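Local coordinates for ATP-dependent DNA helicase uvsW (Enterobacteria phage T4, PDB 1RIF), which couples ATP hydrolysis to 3'-5' unwinding of duplex DNA and drives Holliday junction branch migration in phage recombination-dependent repair, at residues 17-22 against 56-61; 86-91 against 129-134; 144-149 against 178-183; 187-192 against 200-205. The protein carries 1 engineered substitution. All blocks are in the same frame, centred on the assembly; numbering follows the deposited sequence.

In the fold
This construct is the N-terminal part of the helicase, and its four contacts follow one another along the chain, none nesting in or crossing another. Interaction 1 closes a 33-residue span in the N-terminal region, joining the start of helix 19-28 to the approach to edge strand 59-61. Interaction 2 closes 37 residues, linking the loop after strand 79-81 to strand 130-133 of the seven-stranded parallel sheet. Interaction 3 closes 28, packing helix 141-155 against the end of helix 167-180, and interaction 4 closes 7, folding a loop back on outermost strand 188-190. Leu133 touches Ile144 and Leu148, joining interactions 2 and 3; Phe183 touches Ile188, joining 3 and 4.

Interaction 1. Residues 17-22 against 56-61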
# COMPACT_ATOMS: atom_id res chain seq x y z
N CYS A 17 -8.45 -12.42 -21.77
CA CYS A 17 -7.79 -12.33 -23.07
C CYS A 17 -7.54 -13.72 -23.62
O CYS A 17 -7.94 -14.72 -23.03
CB CYS A 17 -6.46 -11.60 -22.92
SG CYS A 17 -5.31 -12.49 -21.85
N GLU A 18 -6.86 -13.78 -24.76
CA GLU A 18 -6.54 -15.07 -25.38
C GLU A 18 -5.48 -15.78 -24.56
O GLU A 18 -4.94 -15.22 -23.60
CB GLU A 18 -6.03 -14.87 -26.81
CG GLU A 18 -7.00 -15.31 -27.89
CD GLU A 18 -8.29 -14.50 -27.89
OE1 GLU A 18 -8.23 -13.27 -28.14
OE2 GLU A 18 -9.36 -15.10 -27.65
N GLU A 19 -5.19 -17.02 -24.93
CA GLU A 19 -4.18 -17.80 -24.22
C GLU A 19 -2.82 -17.32 -24.70
O GLU A 19 -1.83 -17.42 -23.98
CB GLU A 19 -4.36 -19.29 -24.51
CG GLU A 19 -3.49 -20.21 -23.66
CD GLU A 19 -3.81 -20.13 -22.16
OE1 GLU A 19 -3.30 -20.98 -21.40
OE2 GLU A 19 -4.58 -19.23 -21.76
N SER A 20 -2.79 -16.79 -25.91
CA SER A 20 -1.55 -16.30 -26.49
C SER A 20 -1.12 -14.98 -25.86
O SER A 20 0.06 -14.80 -25.52
CB SER A 20 -1.73 -16.08 -27.99
OG SER A 20 -2.72 -15.08 -28.23
N THR A 21 -2.06 -14.06 -25.70
CA THR A 21 -1.74 -12.77 -25.12
C THR A 21 -1.46 -12.94 -23.63
O THR A 21 -0.66 -12.20 -23.05
CB THR A 21 -2.90 -11.76 -25.31
OG1 THR A 21 -3.86 -11.92 -24.26
CG2 THR A 21 -3.59 -11.98 -26.65
N PHE A 22 -2.10 -13.94 -23.03
CA PHE A 22 -1.90 -14.22 -21.61
C PHE A 22 -0.44 -14.55 -21.32
O PHE A 22 0.13 -14.09 -20.33
CB PHE A 22 -2.76 -15.39 -21.17
CG PHE A 22 -2.48 -15.84 -19.76
CD1 PHE A 22 -2.84 -15.04 -18.68
CD2 PHE A 22 -1.81 -17.03 -19.52
CE1 PHE A 22 -2.54 -15.42 -17.37
CE2 PHE A 22 -1.51 -17.42 -18.22
CZ PHE A 22 -1.87 -16.62 -17.14
N TYR A 56 -1.67 -17.64 -13.01
CA TYR A 56 -2.48 -18.35 -13.99
C TYR A 56 -3.97 -18.10 -13.77
O TYR A 56 -4.79 -18.48 -14.60
CB TYR A 56 -2.18 -19.85 -13.96
CG TYR A 56 -0.84 -20.19 -14.55
CD1 TYR A 56 0.25 -20.52 -13.74
CD2 TYR A 56 -0.64 -20.18 -15.94
CE1 TYR A 56 1.49 -20.83 -14.28
CE2 TYR A 56 0.59 -20.49 -16.49
CZ TYR A 56 1.65 -20.82 -15.66
OH TYR A 56 2.87 -21.14 -16.20
N ASN A 57 -4.30 -17.47 -12.66
CA ASN A 57 -5.69 -17.14 -12.37
C ASN A 57 -6.01 -15.83 -13.09
O ASN A 57 -7.09 -15.28 -12.95
CB ASN A 57 -5.90 -16.96 -10.86
CG ASN A 57 -5.85 -18.27 -10.11
OD1 ASN A 57 -6.78 -19.08 -10.18
ND2 ASN A 57 -4.75 -18.50 -9.39
N ARG A 58 -5.04 -15.35 -13.87
CA ARG A 58 -5.17 -14.11 -14.62
C ARG A 58 -5.45 -12.92 -13.69
O ARG A 58 -6.15 -11.98 -14.06
CB ARG A 58 -6.28 -14.26 -15.68
CG ARG A 58 -5.98 -15.31 -16.76
CD ARG A 58 -7.15 -15.45 -17.74
NE ARG A 58 -6.88 -14.95 -19.10
CZ ARG A 58 -6.26 -15.63 -20.06
NH1 ARG A 58 -5.84 -16.87 -19.83
NH2 ARG A 58 -6.09 -15.10 -21.26
N LEU A 59 -4.88 -12.97 -12.49
CA LEU A 59 -5.03 -11.90 -11.52
C LEU A 59 -3.74 -11.11 -11.48
O LEU A 59 -2.65 -11.69 -11.45
CB LEU A 59 -5.32 -12.46 -10.13
CG LEU A 59 -6.65 -13.18 -9.94
CD1 LEU A 59 -6.75 -13.70 -8.52
CD2 LEU A 59 -7.80 -12.24 -10.24
N LEU A 60 -3.85 -9.79 -11.49
CA LEU A 60 -2.69 -8.91 -11.47
C LEU A 60 -2.79 -7.93 -10.30
O LEU A 60 -3.85 -7.35 -10.05
CB LEU A 60 -2.62 -8.13 -12.77
CG LEU A 60 -1.47 -7.13 -12.89
CD1 LEU A 60 -0.22 -7.84 -13.37
CD2 LEU A 60 -1.86 -6.03 -13.85
N PRO A 61 -1.69 -7.73 -9.54
CA PRO A 61 -1.85 -6.78 -8.45
C PRO A 61 -2.39 -5.43 -8.95
O PRO A 61 -1.92 -4.89 -9.96
CB PRO A 61 -0.44 -6.70 -7.83
CG PRO A 61 0.46 -7.39 -8.82
CD PRO A 61 -0.40 -8.42 -9.47
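The guanidinium of Arg58 is gripped at its edge and covered on one face by the first turn of helix 19-28. At the edge, NH1 of Arg58 meets OE2 of Glu19 at 3.3 Å in a salt bridge (N-H...O angle 159°), carboxylate and guanidinium being nearly coplanar. NH2 of Arg58 donates to the backbone O of Glu18 at 2.6 Å, a length less certain because NH2 is crowded in the model. On the face lies Phe22, its ring turned 22° from the guanidinium and its CG 3.5 Å from Arg58 NH1. Tyr56 CD2 comes to the rim of that ring, in its plane and 3.7 Å from Phe22 CE2.

The chain of Arg58 gets there with CG anti to the carbonyl carbon and a bend at chi3 (111°). Glu18 is the N-cap residue, and its carbonyl also takes the helical bond from Phe22 N. The contact joins helix 19-28 to the approach to strand 59-61, an outer strand of the four-stranded mixed sheet in the UvsW N-terminal region; backbone bonding to Ile15 holds Arg58 there. The Glu19 carboxylate thus offsets the Arg58 charge, while Phe22 on the face and acceptors at the edge probably limit guanidinium rotation.

Interaction 2. Residues 86-91 against 129-134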
# COMPACT_ATOMS: atom_id res chain seq x y z
N ASN A 86 -10.39 2.65 -12.25
CA ASN A 86 -9.79 3.97 -12.32
C ASN A 86 -10.48 4.99 -11.42
O ASN A 86 -10.16 6.17 -11.46
CB ASN A 86 -9.84 4.48 -13.77
CG ASN A 86 -9.22 3.49 -14.75
OD1 ASN A 86 -8.06 3.11 -14.61
ND2 ASN A 86 -10.00 3.08 -15.75
N GLU A 87 -11.41 4.52 -10.60
CA GLU A 87 -12.15 5.38 -9.69
C GLU A 87 -11.26 6.15 -8.72
O GLU A 87 -10.34 5.59 -8.11
CB GLU A 87 -13.15 4.53 -8.93
CG GLU A 87 -14.07 5.30 -8.05
CD GLU A 87 -15.04 4.40 -7.31
OE1 GLU A 87 -15.90 3.78 -7.97
OE2 GLU A 87 -14.92 4.31 -6.06
N LYS A 88 -11.54 7.44 -8.57
CA LYS A 88 -10.78 8.31 -7.69
C LYS A 88 -11.68 8.81 -6.56
O LYS A 88 -12.91 8.74 -6.65
CB LYS A 88 -10.26 9.52 -8.47
CG LYS A 88 -9.51 9.19 -9.74
CD LYS A 88 -8.12 8.69 -9.44
CE LYS A 88 -7.35 8.39 -10.72
NZ LYS A 88 -5.93 8.03 -10.45
N GLU A 89 -11.08 9.31 -5.49
CA GLU A 89 -11.84 9.85 -4.36
C GLU A 89 -12.50 11.14 -4.81
O GLU A 89 -11.87 11.98 -5.46
CB GLU A 89 -10.93 10.17 -3.17
CG GLU A 89 -10.75 9.02 -2.22
CD GLU A 89 -12.01 8.70 -1.46
OE1 GLU A 89 -12.38 9.44 -0.53
OE2 GLU A 89 -12.64 7.69 -1.82
N GLU A 90 -13.77 11.31 -4.48
CA GLU A 90 -14.45 12.54 -4.85
C GLU A 90 -14.12 13.53 -3.76
O GLU A 90 -14.87 13.71 -2.80
CB GLU A 90 -15.95 12.32 -4.98
CG GLU A 90 -16.35 11.60 -6.25
CD GLU A 90 -17.85 11.47 -6.40
OE1 GLU A 90 -18.31 11.02 -7.47
OE2 GLU A 90 -18.56 11.83 -5.43
N LEU A 91 -12.96 14.15 -3.91
CA LEU A 91 -12.48 15.12 -2.96
C LEU A 91 -11.82 16.22 -3.77
O LEU A 91 -10.83 15.98 -4.46
CB LEU A 91 -11.47 14.44 -2.02
CG LEU A 91 -10.96 15.04 -0.70
CD1 LEU A 91 -9.81 15.96 -0.99
CD2 LEU A 91 -12.08 15.75 0.05
N ARG A 129 -6.17 7.11 -4.28
CA ARG A 129 -6.31 5.88 -3.50
C ARG A 129 -5.04 5.13 -3.12
O ARG A 129 -4.91 4.67 -1.98
CB ARG A 129 -7.27 4.90 -4.21
CG ARG A 129 -8.71 4.90 -3.71
CD ARG A 129 -9.41 6.22 -4.00
NE ARG A 129 -10.81 6.25 -3.57
CZ ARG A 129 -11.83 5.64 -4.19
NH1 ARG A 129 -11.63 4.91 -5.29
NH2 ARG A 129 -13.06 5.78 -3.73
N ARG A 130 -4.11 4.97 -4.06
CA ARG A 130 -2.89 4.24 -3.76
C ARG A 130 -1.67 4.78 -4.50
O ARG A 130 -1.69 4.88 -5.72
CB ARG A 130 -3.09 2.74 -4.07
CG ARG A 130 -3.42 2.44 -5.53
CD ARG A 130 -4.10 1.07 -5.70
NE ARG A 130 -5.45 1.06 -5.14
CZ ARG A 130 -6.50 1.69 -5.66
NH1 ARG A 130 -6.38 2.40 -6.79
NH2 ARG A 130 -7.68 1.63 -5.06
N ARG A 131 -0.63 5.13 -3.74
CA ARG A 131 0.60 5.68 -4.30
C ARG A 131 1.83 5.34 -3.46
O ARG A 131 1.73 4.95 -2.29
CB ARG A 131 0.56 7.21 -4.36
CG ARG A 131 -0.57 7.82 -5.13
CD ARG A 131 -0.14 8.24 -6.52
NE ARG A 131 -1.02 7.67 -7.53
CZ ARG A 131 -1.39 8.29 -8.64
NH1 ARG A 131 -0.94 9.51 -8.90
NH2 ARG A 131 -2.19 7.68 -9.50
N ILE A 132 2.99 5.48 -4.08
CA ILE A 132 4.25 5.31 -3.38
C ILE A 132 4.59 6.78 -3.23
O ILE A 132 4.87 7.47 -4.22
CB ILE A 132 5.35 4.66 -4.22
CG1 ILE A 132 5.12 3.15 -4.33
CG2 ILE A 132 6.70 4.92 -3.57
CD1 ILE A 132 6.17 2.46 -5.19
N LEU A 133 4.52 7.28 -2.00
CA LEU A 133 4.81 8.67 -1.73
C LEU A 133 6.32 8.78 -1.55
O LEU A 133 6.87 8.34 -0.54
CB LEU A 133 4.07 9.12 -0.48
CG LEU A 133 2.55 8.90 -0.54
CD1 LEU A 133 1.94 9.29 0.79
CD2 LEU A 133 1.95 9.71 -1.68
N ASN A 134 6.97 9.36 -2.55
CA ASN A 134 8.41 9.50 -2.53
C ASN A 134 8.85 10.80 -1.86
O ASN A 134 9.09 11.81 -2.53
CB ASN A 134 8.93 9.43 -3.97
CG ASN A 134 10.43 9.49 -4.06
OD1 ASN A 134 11.13 8.97 -3.19
ND2 ASN A 134 10.95 10.11 -5.12
O HOH W 1 -9.96 2.88 -6.33
O HOH W 2 -8.45 3.85 -8.48
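A salt-bridge network of Glu87, Glu89 and Arg129 joins the loop before helix 93-101 to the start of strand 130-133, an inner strand of the parallel RecA-like sheet of this P-loop NTPase domain. Arg129 has left the preceding helix with a positive phi, and its chain bends at chi2 (66°) to carry the guanidinium across the loop.

Glu89 crosses Arg129 at about a right angle, yet their flat groups are only 28° apart. This allows a side-on grip in which NE and NH2 of Arg129 both reach one oxygen: OE2 of Glu89 lies 2.9 Å from NE and 2.7 Å from NH2, accepting both through its anti lone pair. Glu87 arrives extended and obliquely, its carboxylate turned 50° from the guanidinium; OE2 of Glu87 receives two weak bonds, at 3.3 Å from Arg129 NH2 and 3.4 Å from NH1. Over one guanidinium face runs the loop backbone, with Lys88 C 3.9 Å above the plane. The other carboxylate oxygen of Glu89 is bonded to Tyr151 OH, a second-shell partner that probably helps set its rotation.

Lys88 NZ is hydrogen-bonded to Asn128 OD1, despite the like charge of Arg131 nearby, itself paired with Glu124. The backbone O of Glu87 reaches Arg130 through two waters, the shorter link running 2.6 Å from Glu87 O to water 2 and 3.0 Å from that water to Arg130 NH1.

Interaction 3. Residues 144-149 against 178-183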
# COMPACT_ATOMS: atom_id res chain seq x y z
N ILE A 144 1.92 12.98 7.81
CA ILE A 144 1.29 12.62 6.54
C ILE A 144 0.47 11.36 6.77
O ILE A 144 -0.67 11.27 6.34
CB ILE A 144 2.35 12.35 5.44
CG1 ILE A 144 3.04 13.67 5.07
CG2 ILE A 144 1.67 11.71 4.23
CD1 ILE A 144 4.04 13.55 3.92
N GLN A 145 1.07 10.40 7.46
CA GLN A 145 0.39 9.15 7.78
C GLN A 145 -0.80 9.37 8.71
O GLN A 145 -1.86 8.76 8.55
CB GLN A 145 1.40 8.17 8.39
CG GLN A 145 2.34 7.57 7.35
CD GLN A 145 3.47 6.77 7.96
OE1 GLN A 145 4.42 7.35 8.48
NE2 GLN A 145 3.38 5.45 7.89
N ALA A 146 -0.64 10.26 9.69
CA ALA A 146 -1.72 10.58 10.64
C ALA A 146 -2.90 11.22 9.92
O ALA A 146 -4.05 10.90 10.19
CB ALA A 146 -1.21 11.52 11.73
N LEU A 147 -2.61 12.13 8.99
CA LEU A 147 -3.68 12.80 8.25
C LEU A 147 -4.43 11.83 7.35
O LEU A 147 -5.66 11.88 7.25
CB LEU A 147 -3.10 13.97 7.44
CG LEU A 147 -2.66 15.12 8.33
CD1 LEU A 147 -2.03 16.24 7.52
CD2 LEU A 147 -3.89 15.64 9.07
N LEU A 148 -3.69 10.94 6.71
CA LEU A 148 -4.27 9.92 5.84
C LEU A 148 -5.19 9.00 6.65
O LEU A 148 -6.30 8.69 6.21
CB LEU A 148 -3.16 9.11 5.17
CG LEU A 148 -2.45 9.81 4.01
CD1 LEU A 148 -1.16 9.06 3.72
CD2 LEU A 148 -3.35 9.85 2.79
N ALA A 149 -4.74 8.56 7.83
CA ALA A 149 -5.55 7.69 8.69
C ALA A 149 -6.79 8.43 9.25
O ALA A 149 -7.88 7.87 9.31
CB ALA A 149 -4.70 7.13 9.82
N VAL A 178 -0.97 10.37 18.82
CA VAL A 178 -1.64 10.92 20.00
C VAL A 178 -1.10 12.32 20.32
O VAL A 178 -1.84 13.18 20.80
CB VAL A 178 -1.46 9.98 21.23
CG1 VAL A 178 -2.15 10.56 22.46
CG2 VAL A 178 -2.05 8.60 20.93
N ASP A 179 0.18 12.57 20.04
CA ASP A 179 0.74 13.90 20.30
C ASP A 179 0.07 14.94 19.40
O ASP A 179 -0.19 16.07 19.83
CB ASP A 179 2.25 13.91 20.07
CG ASP A 179 2.89 15.23 20.49
OD1 ASP A 179 2.69 15.65 21.65
OD2 ASP A 179 3.61 15.85 19.67
N TYR A 180 -0.21 14.55 18.16
CA TYR A 180 -0.86 15.44 17.20
C TYR A 180 -2.28 15.76 17.67
O TYR A 180 -2.84 16.83 17.37
CB TYR A 180 -0.95 14.77 15.82
CG TYR A 180 0.38 14.60 15.13
CD1 TYR A 180 0.70 13.40 14.51
CD2 TYR A 180 1.30 15.64 15.09
CE1 TYR A 180 1.91 13.24 13.86
CE2 TYR A 180 2.52 15.49 14.44
CZ TYR A 180 2.81 14.28 13.83
OH TYR A 180 4.01 14.12 13.18
N ARG A 181 -2.84 14.79 18.40
CA ARG A 181 -4.18 14.84 18.95
C ARG A 181 -5.24 14.49 17.92
O ARG A 181 -6.40 14.88 18.05
CB ARG A 181 -4.47 16.20 19.57
CG ARG A 181 -3.53 16.54 20.70
CD ARG A 181 -4.02 17.73 21.50
NE ARG A 181 -2.94 18.32 22.28
CZ ARG A 181 -3.11 19.29 23.16
NH1 ARG A 181 -4.33 19.77 23.38
NH2 ARG A 181 -2.07 19.78 23.83
N LEU A 182 -4.82 13.76 16.89
CA LEU A 182 -5.75 13.31 15.85
C LEU A 182 -6.33 11.95 16.28
O LEU A 182 -7.36 11.52 15.77
CB LEU A 182 -5.02 13.19 14.51
CG LEU A 182 -4.50 14.50 13.91
CD1 LEU A 182 -3.62 14.22 12.71
CD2 LEU A 182 -5.67 15.39 13.53
N PHE A 183 -5.65 11.31 17.22
CA PHE A 183 -6.07 10.01 17.75
C PHE A 183 -5.77 9.92 19.24
O PHE A 183 -4.97 10.68 19.77
CB PHE A 183 -5.31 8.86 17.06
CG PHE A 183 -5.57 8.73 15.59
CD1 PHE A 183 -4.90 9.54 14.68
CD2 PHE A 183 -6.50 7.81 15.12
CE1 PHE A 183 -5.16 9.44 13.31
CE2 PHE A 183 -6.77 7.70 13.75
CZ PHE A 183 -6.09 8.52 12.85
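Tyr180, Leu182 and Phe183 share one first torsion, CG anti to the carbonyl carbon (chi1 -69°, -65° and -63°), and each CB points at helix 141-155. Arg181 has a positive phi, so the chain turns after Tyr180 and delivers Leu182 and Phe183 to the surface that Tyr180 also faces. In Leu182 the second torsion sets CD1 anti to CA and carries this methyl outward, to 3.7 Å from CB of Ala146 and 3.9 Å from CD2 of Leu147, whose side chain crosses it obliquely. CD1 of Tyr180 comes to 3.9 Å from the same Ala146 CB, so one small methyl is met by both a ring and a branched chain.

The two helices belong to the RecA-like ATPase core of a superfamily 2 helicase. Helix 141-155 begins at the end of the predicted ATP-binding loop, where Ser142 OG is hydrogen-bonded to Tyr180 OH; this bond ties the far end of the tyrosine to the loop region while its near side packs on alanine.

The Phe183 ring presents its edge to the helix backbone. CE1 lies 3.6 Å from the carbonyl O of Ala146, with that oxygen in the ring plane, and one turn along, CB of Ala149 is 3.6 Å from Phe183 CZ. The small Ala146 and Ala149 side chains allow this close approach, and both also touch Phe177, whose ring meets that of Phe183. The backbone O of Leu182 takes a hydrogen bond from Arg150 NH2.

Interaction 4. Residues 187-192 against 200-205; sequences MIKKIG and KYKNDA
Two flat groups are each approached by a lysine ammonium from above the plane rather than along a lone pair: Lys189 NZ stands 33° out of the carbonyl plane of the Asn203 carboxamide, and Lys202 NZ 38° out of that of the Ile188 peptide. These bonds hold the loop that connects strand 188-190, outermost in the parallel RecA-like sheet, to its parallel neighbour 207-210, a link made without a helix.

The two grips run in opposite directions. Lys189, with CG anti to the backbone N and the chain extended beyond it, reaches out to the loop, where NZ bonds Asn203 OD1 at 3.0 Å. Lys202 reaches back: CG sits in the crowded position between N and the carbonyl carbon, the chain bends at chi3, and NZ bonds Ile188 O at 2.9 Å as well as His185 O.

Between them the aliphatic parts pack along one another. CB of Lys189 is 3.7 Å from CG of Lys202, and Lys200 crosses Lys189 obliquely, Lys200 CG lying 3.6 Å from Lys189 CG, with their NZ atoms 4.8 Å apart, a likely repulsion. A type I turn from Lys202 to Ala205 then returns the chain to the sheet, setting Ala205 CB 3.4 Å from Met187 O.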
# COMPACT_ATOMS: atom_id res chain seq x y z
N MET A 187 -7.59 4.13 20.68
CA MET A 187 -7.88 3.97 19.25
C MET A 187 -6.74 3.29 18.45
O MET A 187 -6.90 2.98 17.27
CB MET A 187 -8.16 5.34 18.62
CG MET A 187 -9.28 6.14 19.26
SD MET A 187 -9.32 7.84 18.61
CE MET A 187 -9.99 7.57 16.96
N ILE A 188 -5.60 3.08 19.09
CA ILE A 188 -4.46 2.49 18.40
C ILE A 188 -3.91 1.24 19.08
O ILE A 188 -3.39 1.30 20.20
CB ILE A 188 -3.34 3.54 18.27
CG1 ILE A 188 -3.89 4.79 17.58
CG2 ILE A 188 -2.15 2.95 17.52
CD1 ILE A 188 -2.97 5.99 17.65
N LYS A 189 -4.04 0.11 18.39
CA LYS A 189 -3.56 -1.17 18.91
C LYS A 189 -2.19 -1.49 18.33
O LYS A 189 -2.02 -1.54 17.11
CB LYS A 189 -4.53 -2.30 18.54
CG LYS A 189 -4.07 -3.67 18.98
CD LYS A 189 -4.89 -4.78 18.37
CE LYS A 189 -4.40 -6.14 18.86
NZ LYS A 189 -4.86 -7.28 18.00
N LYS A 190 -1.20 -1.71 19.19
CA LYS A 190 0.13 -2.06 18.70
C LYS A 190 0.25 -3.58 18.79
O LYS A 190 -0.03 -4.16 19.84
CB LYS A 190 1.21 -1.38 19.55
CG LYS A 190 1.13 0.14 19.55
CD LYS A 190 2.33 0.77 20.23
CE LYS A 190 2.41 0.41 21.70
NZ LYS A 190 1.25 0.92 22.48
N ILE A 191 0.61 -4.23 17.69
CA ILE A 191 0.75 -5.68 17.73
C ILE A 191 2.22 -6.08 17.67
O ILE A 191 3.06 -5.29 17.25
CB ILE A 191 -0.00 -6.37 16.56
CG1 ILE A 191 0.56 -5.90 15.22
CG2 ILE A 191 -1.48 -6.06 16.65
CD1 ILE A 191 -0.03 -6.62 14.02
N GLY A 192 2.51 -7.30 18.09
CA GLY A 192 3.88 -7.78 18.08
C GLY A 192 4.64 -7.59 19.38
O GLY A 192 4.06 -7.66 20.47
N LYS A 200 -3.00 -3.76 25.34
CA LYS A 200 -3.70 -4.26 24.17
C LYS A 200 -5.03 -4.96 24.48
O LYS A 200 -5.77 -4.55 25.38
CB LYS A 200 -2.81 -5.20 23.36
CG LYS A 200 -2.34 -4.60 22.04
CD LYS A 200 -2.07 -5.69 21.01
CE LYS A 200 -1.05 -6.70 21.50
NZ LYS A 200 -0.80 -7.73 20.45
N TYR A 201 -5.32 -6.01 23.72
CA TYR A 201 -6.57 -6.75 23.89
C TYR A 201 -7.66 -5.77 23.45
O TYR A 201 -8.84 -5.94 23.78
CB TYR A 201 -6.77 -7.14 25.36
CG TYR A 201 -5.53 -7.66 26.10
CD1 TYR A 201 -5.58 -7.93 27.47
CD2 TYR A 201 -4.31 -7.84 25.44
CE1 TYR A 201 -4.44 -8.36 28.16
CE2 TYR A 201 -3.17 -8.28 26.12
CZ TYR A 201 -3.24 -8.53 27.48
OH TYR A 201 -2.12 -8.95 28.16
N LYS A 202 -7.23 -4.74 22.72
CA LYS A 202 -8.11 -3.70 22.20
C LYS A 202 -8.31 -3.95 20.71
O LYS A 202 -7.74 -3.27 19.85
CB LYS A 202 -7.50 -2.30 22.44
CG LYS A 202 -6.07 -2.14 21.94
CD LYS A 202 -5.58 -0.68 21.93
CE LYS A 202 -4.99 -0.25 23.25
NZ LYS A 202 -3.98 0.82 23.04
N ASN A 203 -9.12 -4.95 20.41
CA ASN A 203 -9.40 -5.34 19.03
C ASN A 203 -10.49 -4.50 18.39
O ASN A 203 -10.92 -4.78 17.27
CB ASN A 203 -9.77 -6.82 19.00
CG ASN A 203 -8.64 -7.70 19.48
OD1 ASN A 203 -7.68 -7.95 18.75
ND2 ASN A 203 -8.73 -8.17 20.72
N ASP A 204 -10.96 -3.48 19.09
CA ASP A 204 -11.99 -2.59 18.57
C ASP A 204 -11.32 -1.32 18.04
O ASP A 204 -11.98 -0.47 17.46
CB ASP A 204 -12.99 -2.23 19.67
CG ASP A 204 -12.35 -1.54 20.86
OD1 ASP A 204 -11.29 -2.02 21.34
OD2 ASP A 204 -12.90 -0.52 21.33
N ALA A 205 -10.01 -1.22 18.25
CA ALA A 205 -9.24 -0.06 17.80
C ALA A 205 -9.16 -0.01 16.29
O ALA A 205 -8.79 -0.99 15.65
CB ALA A 205 -7.84 -0.10 18.40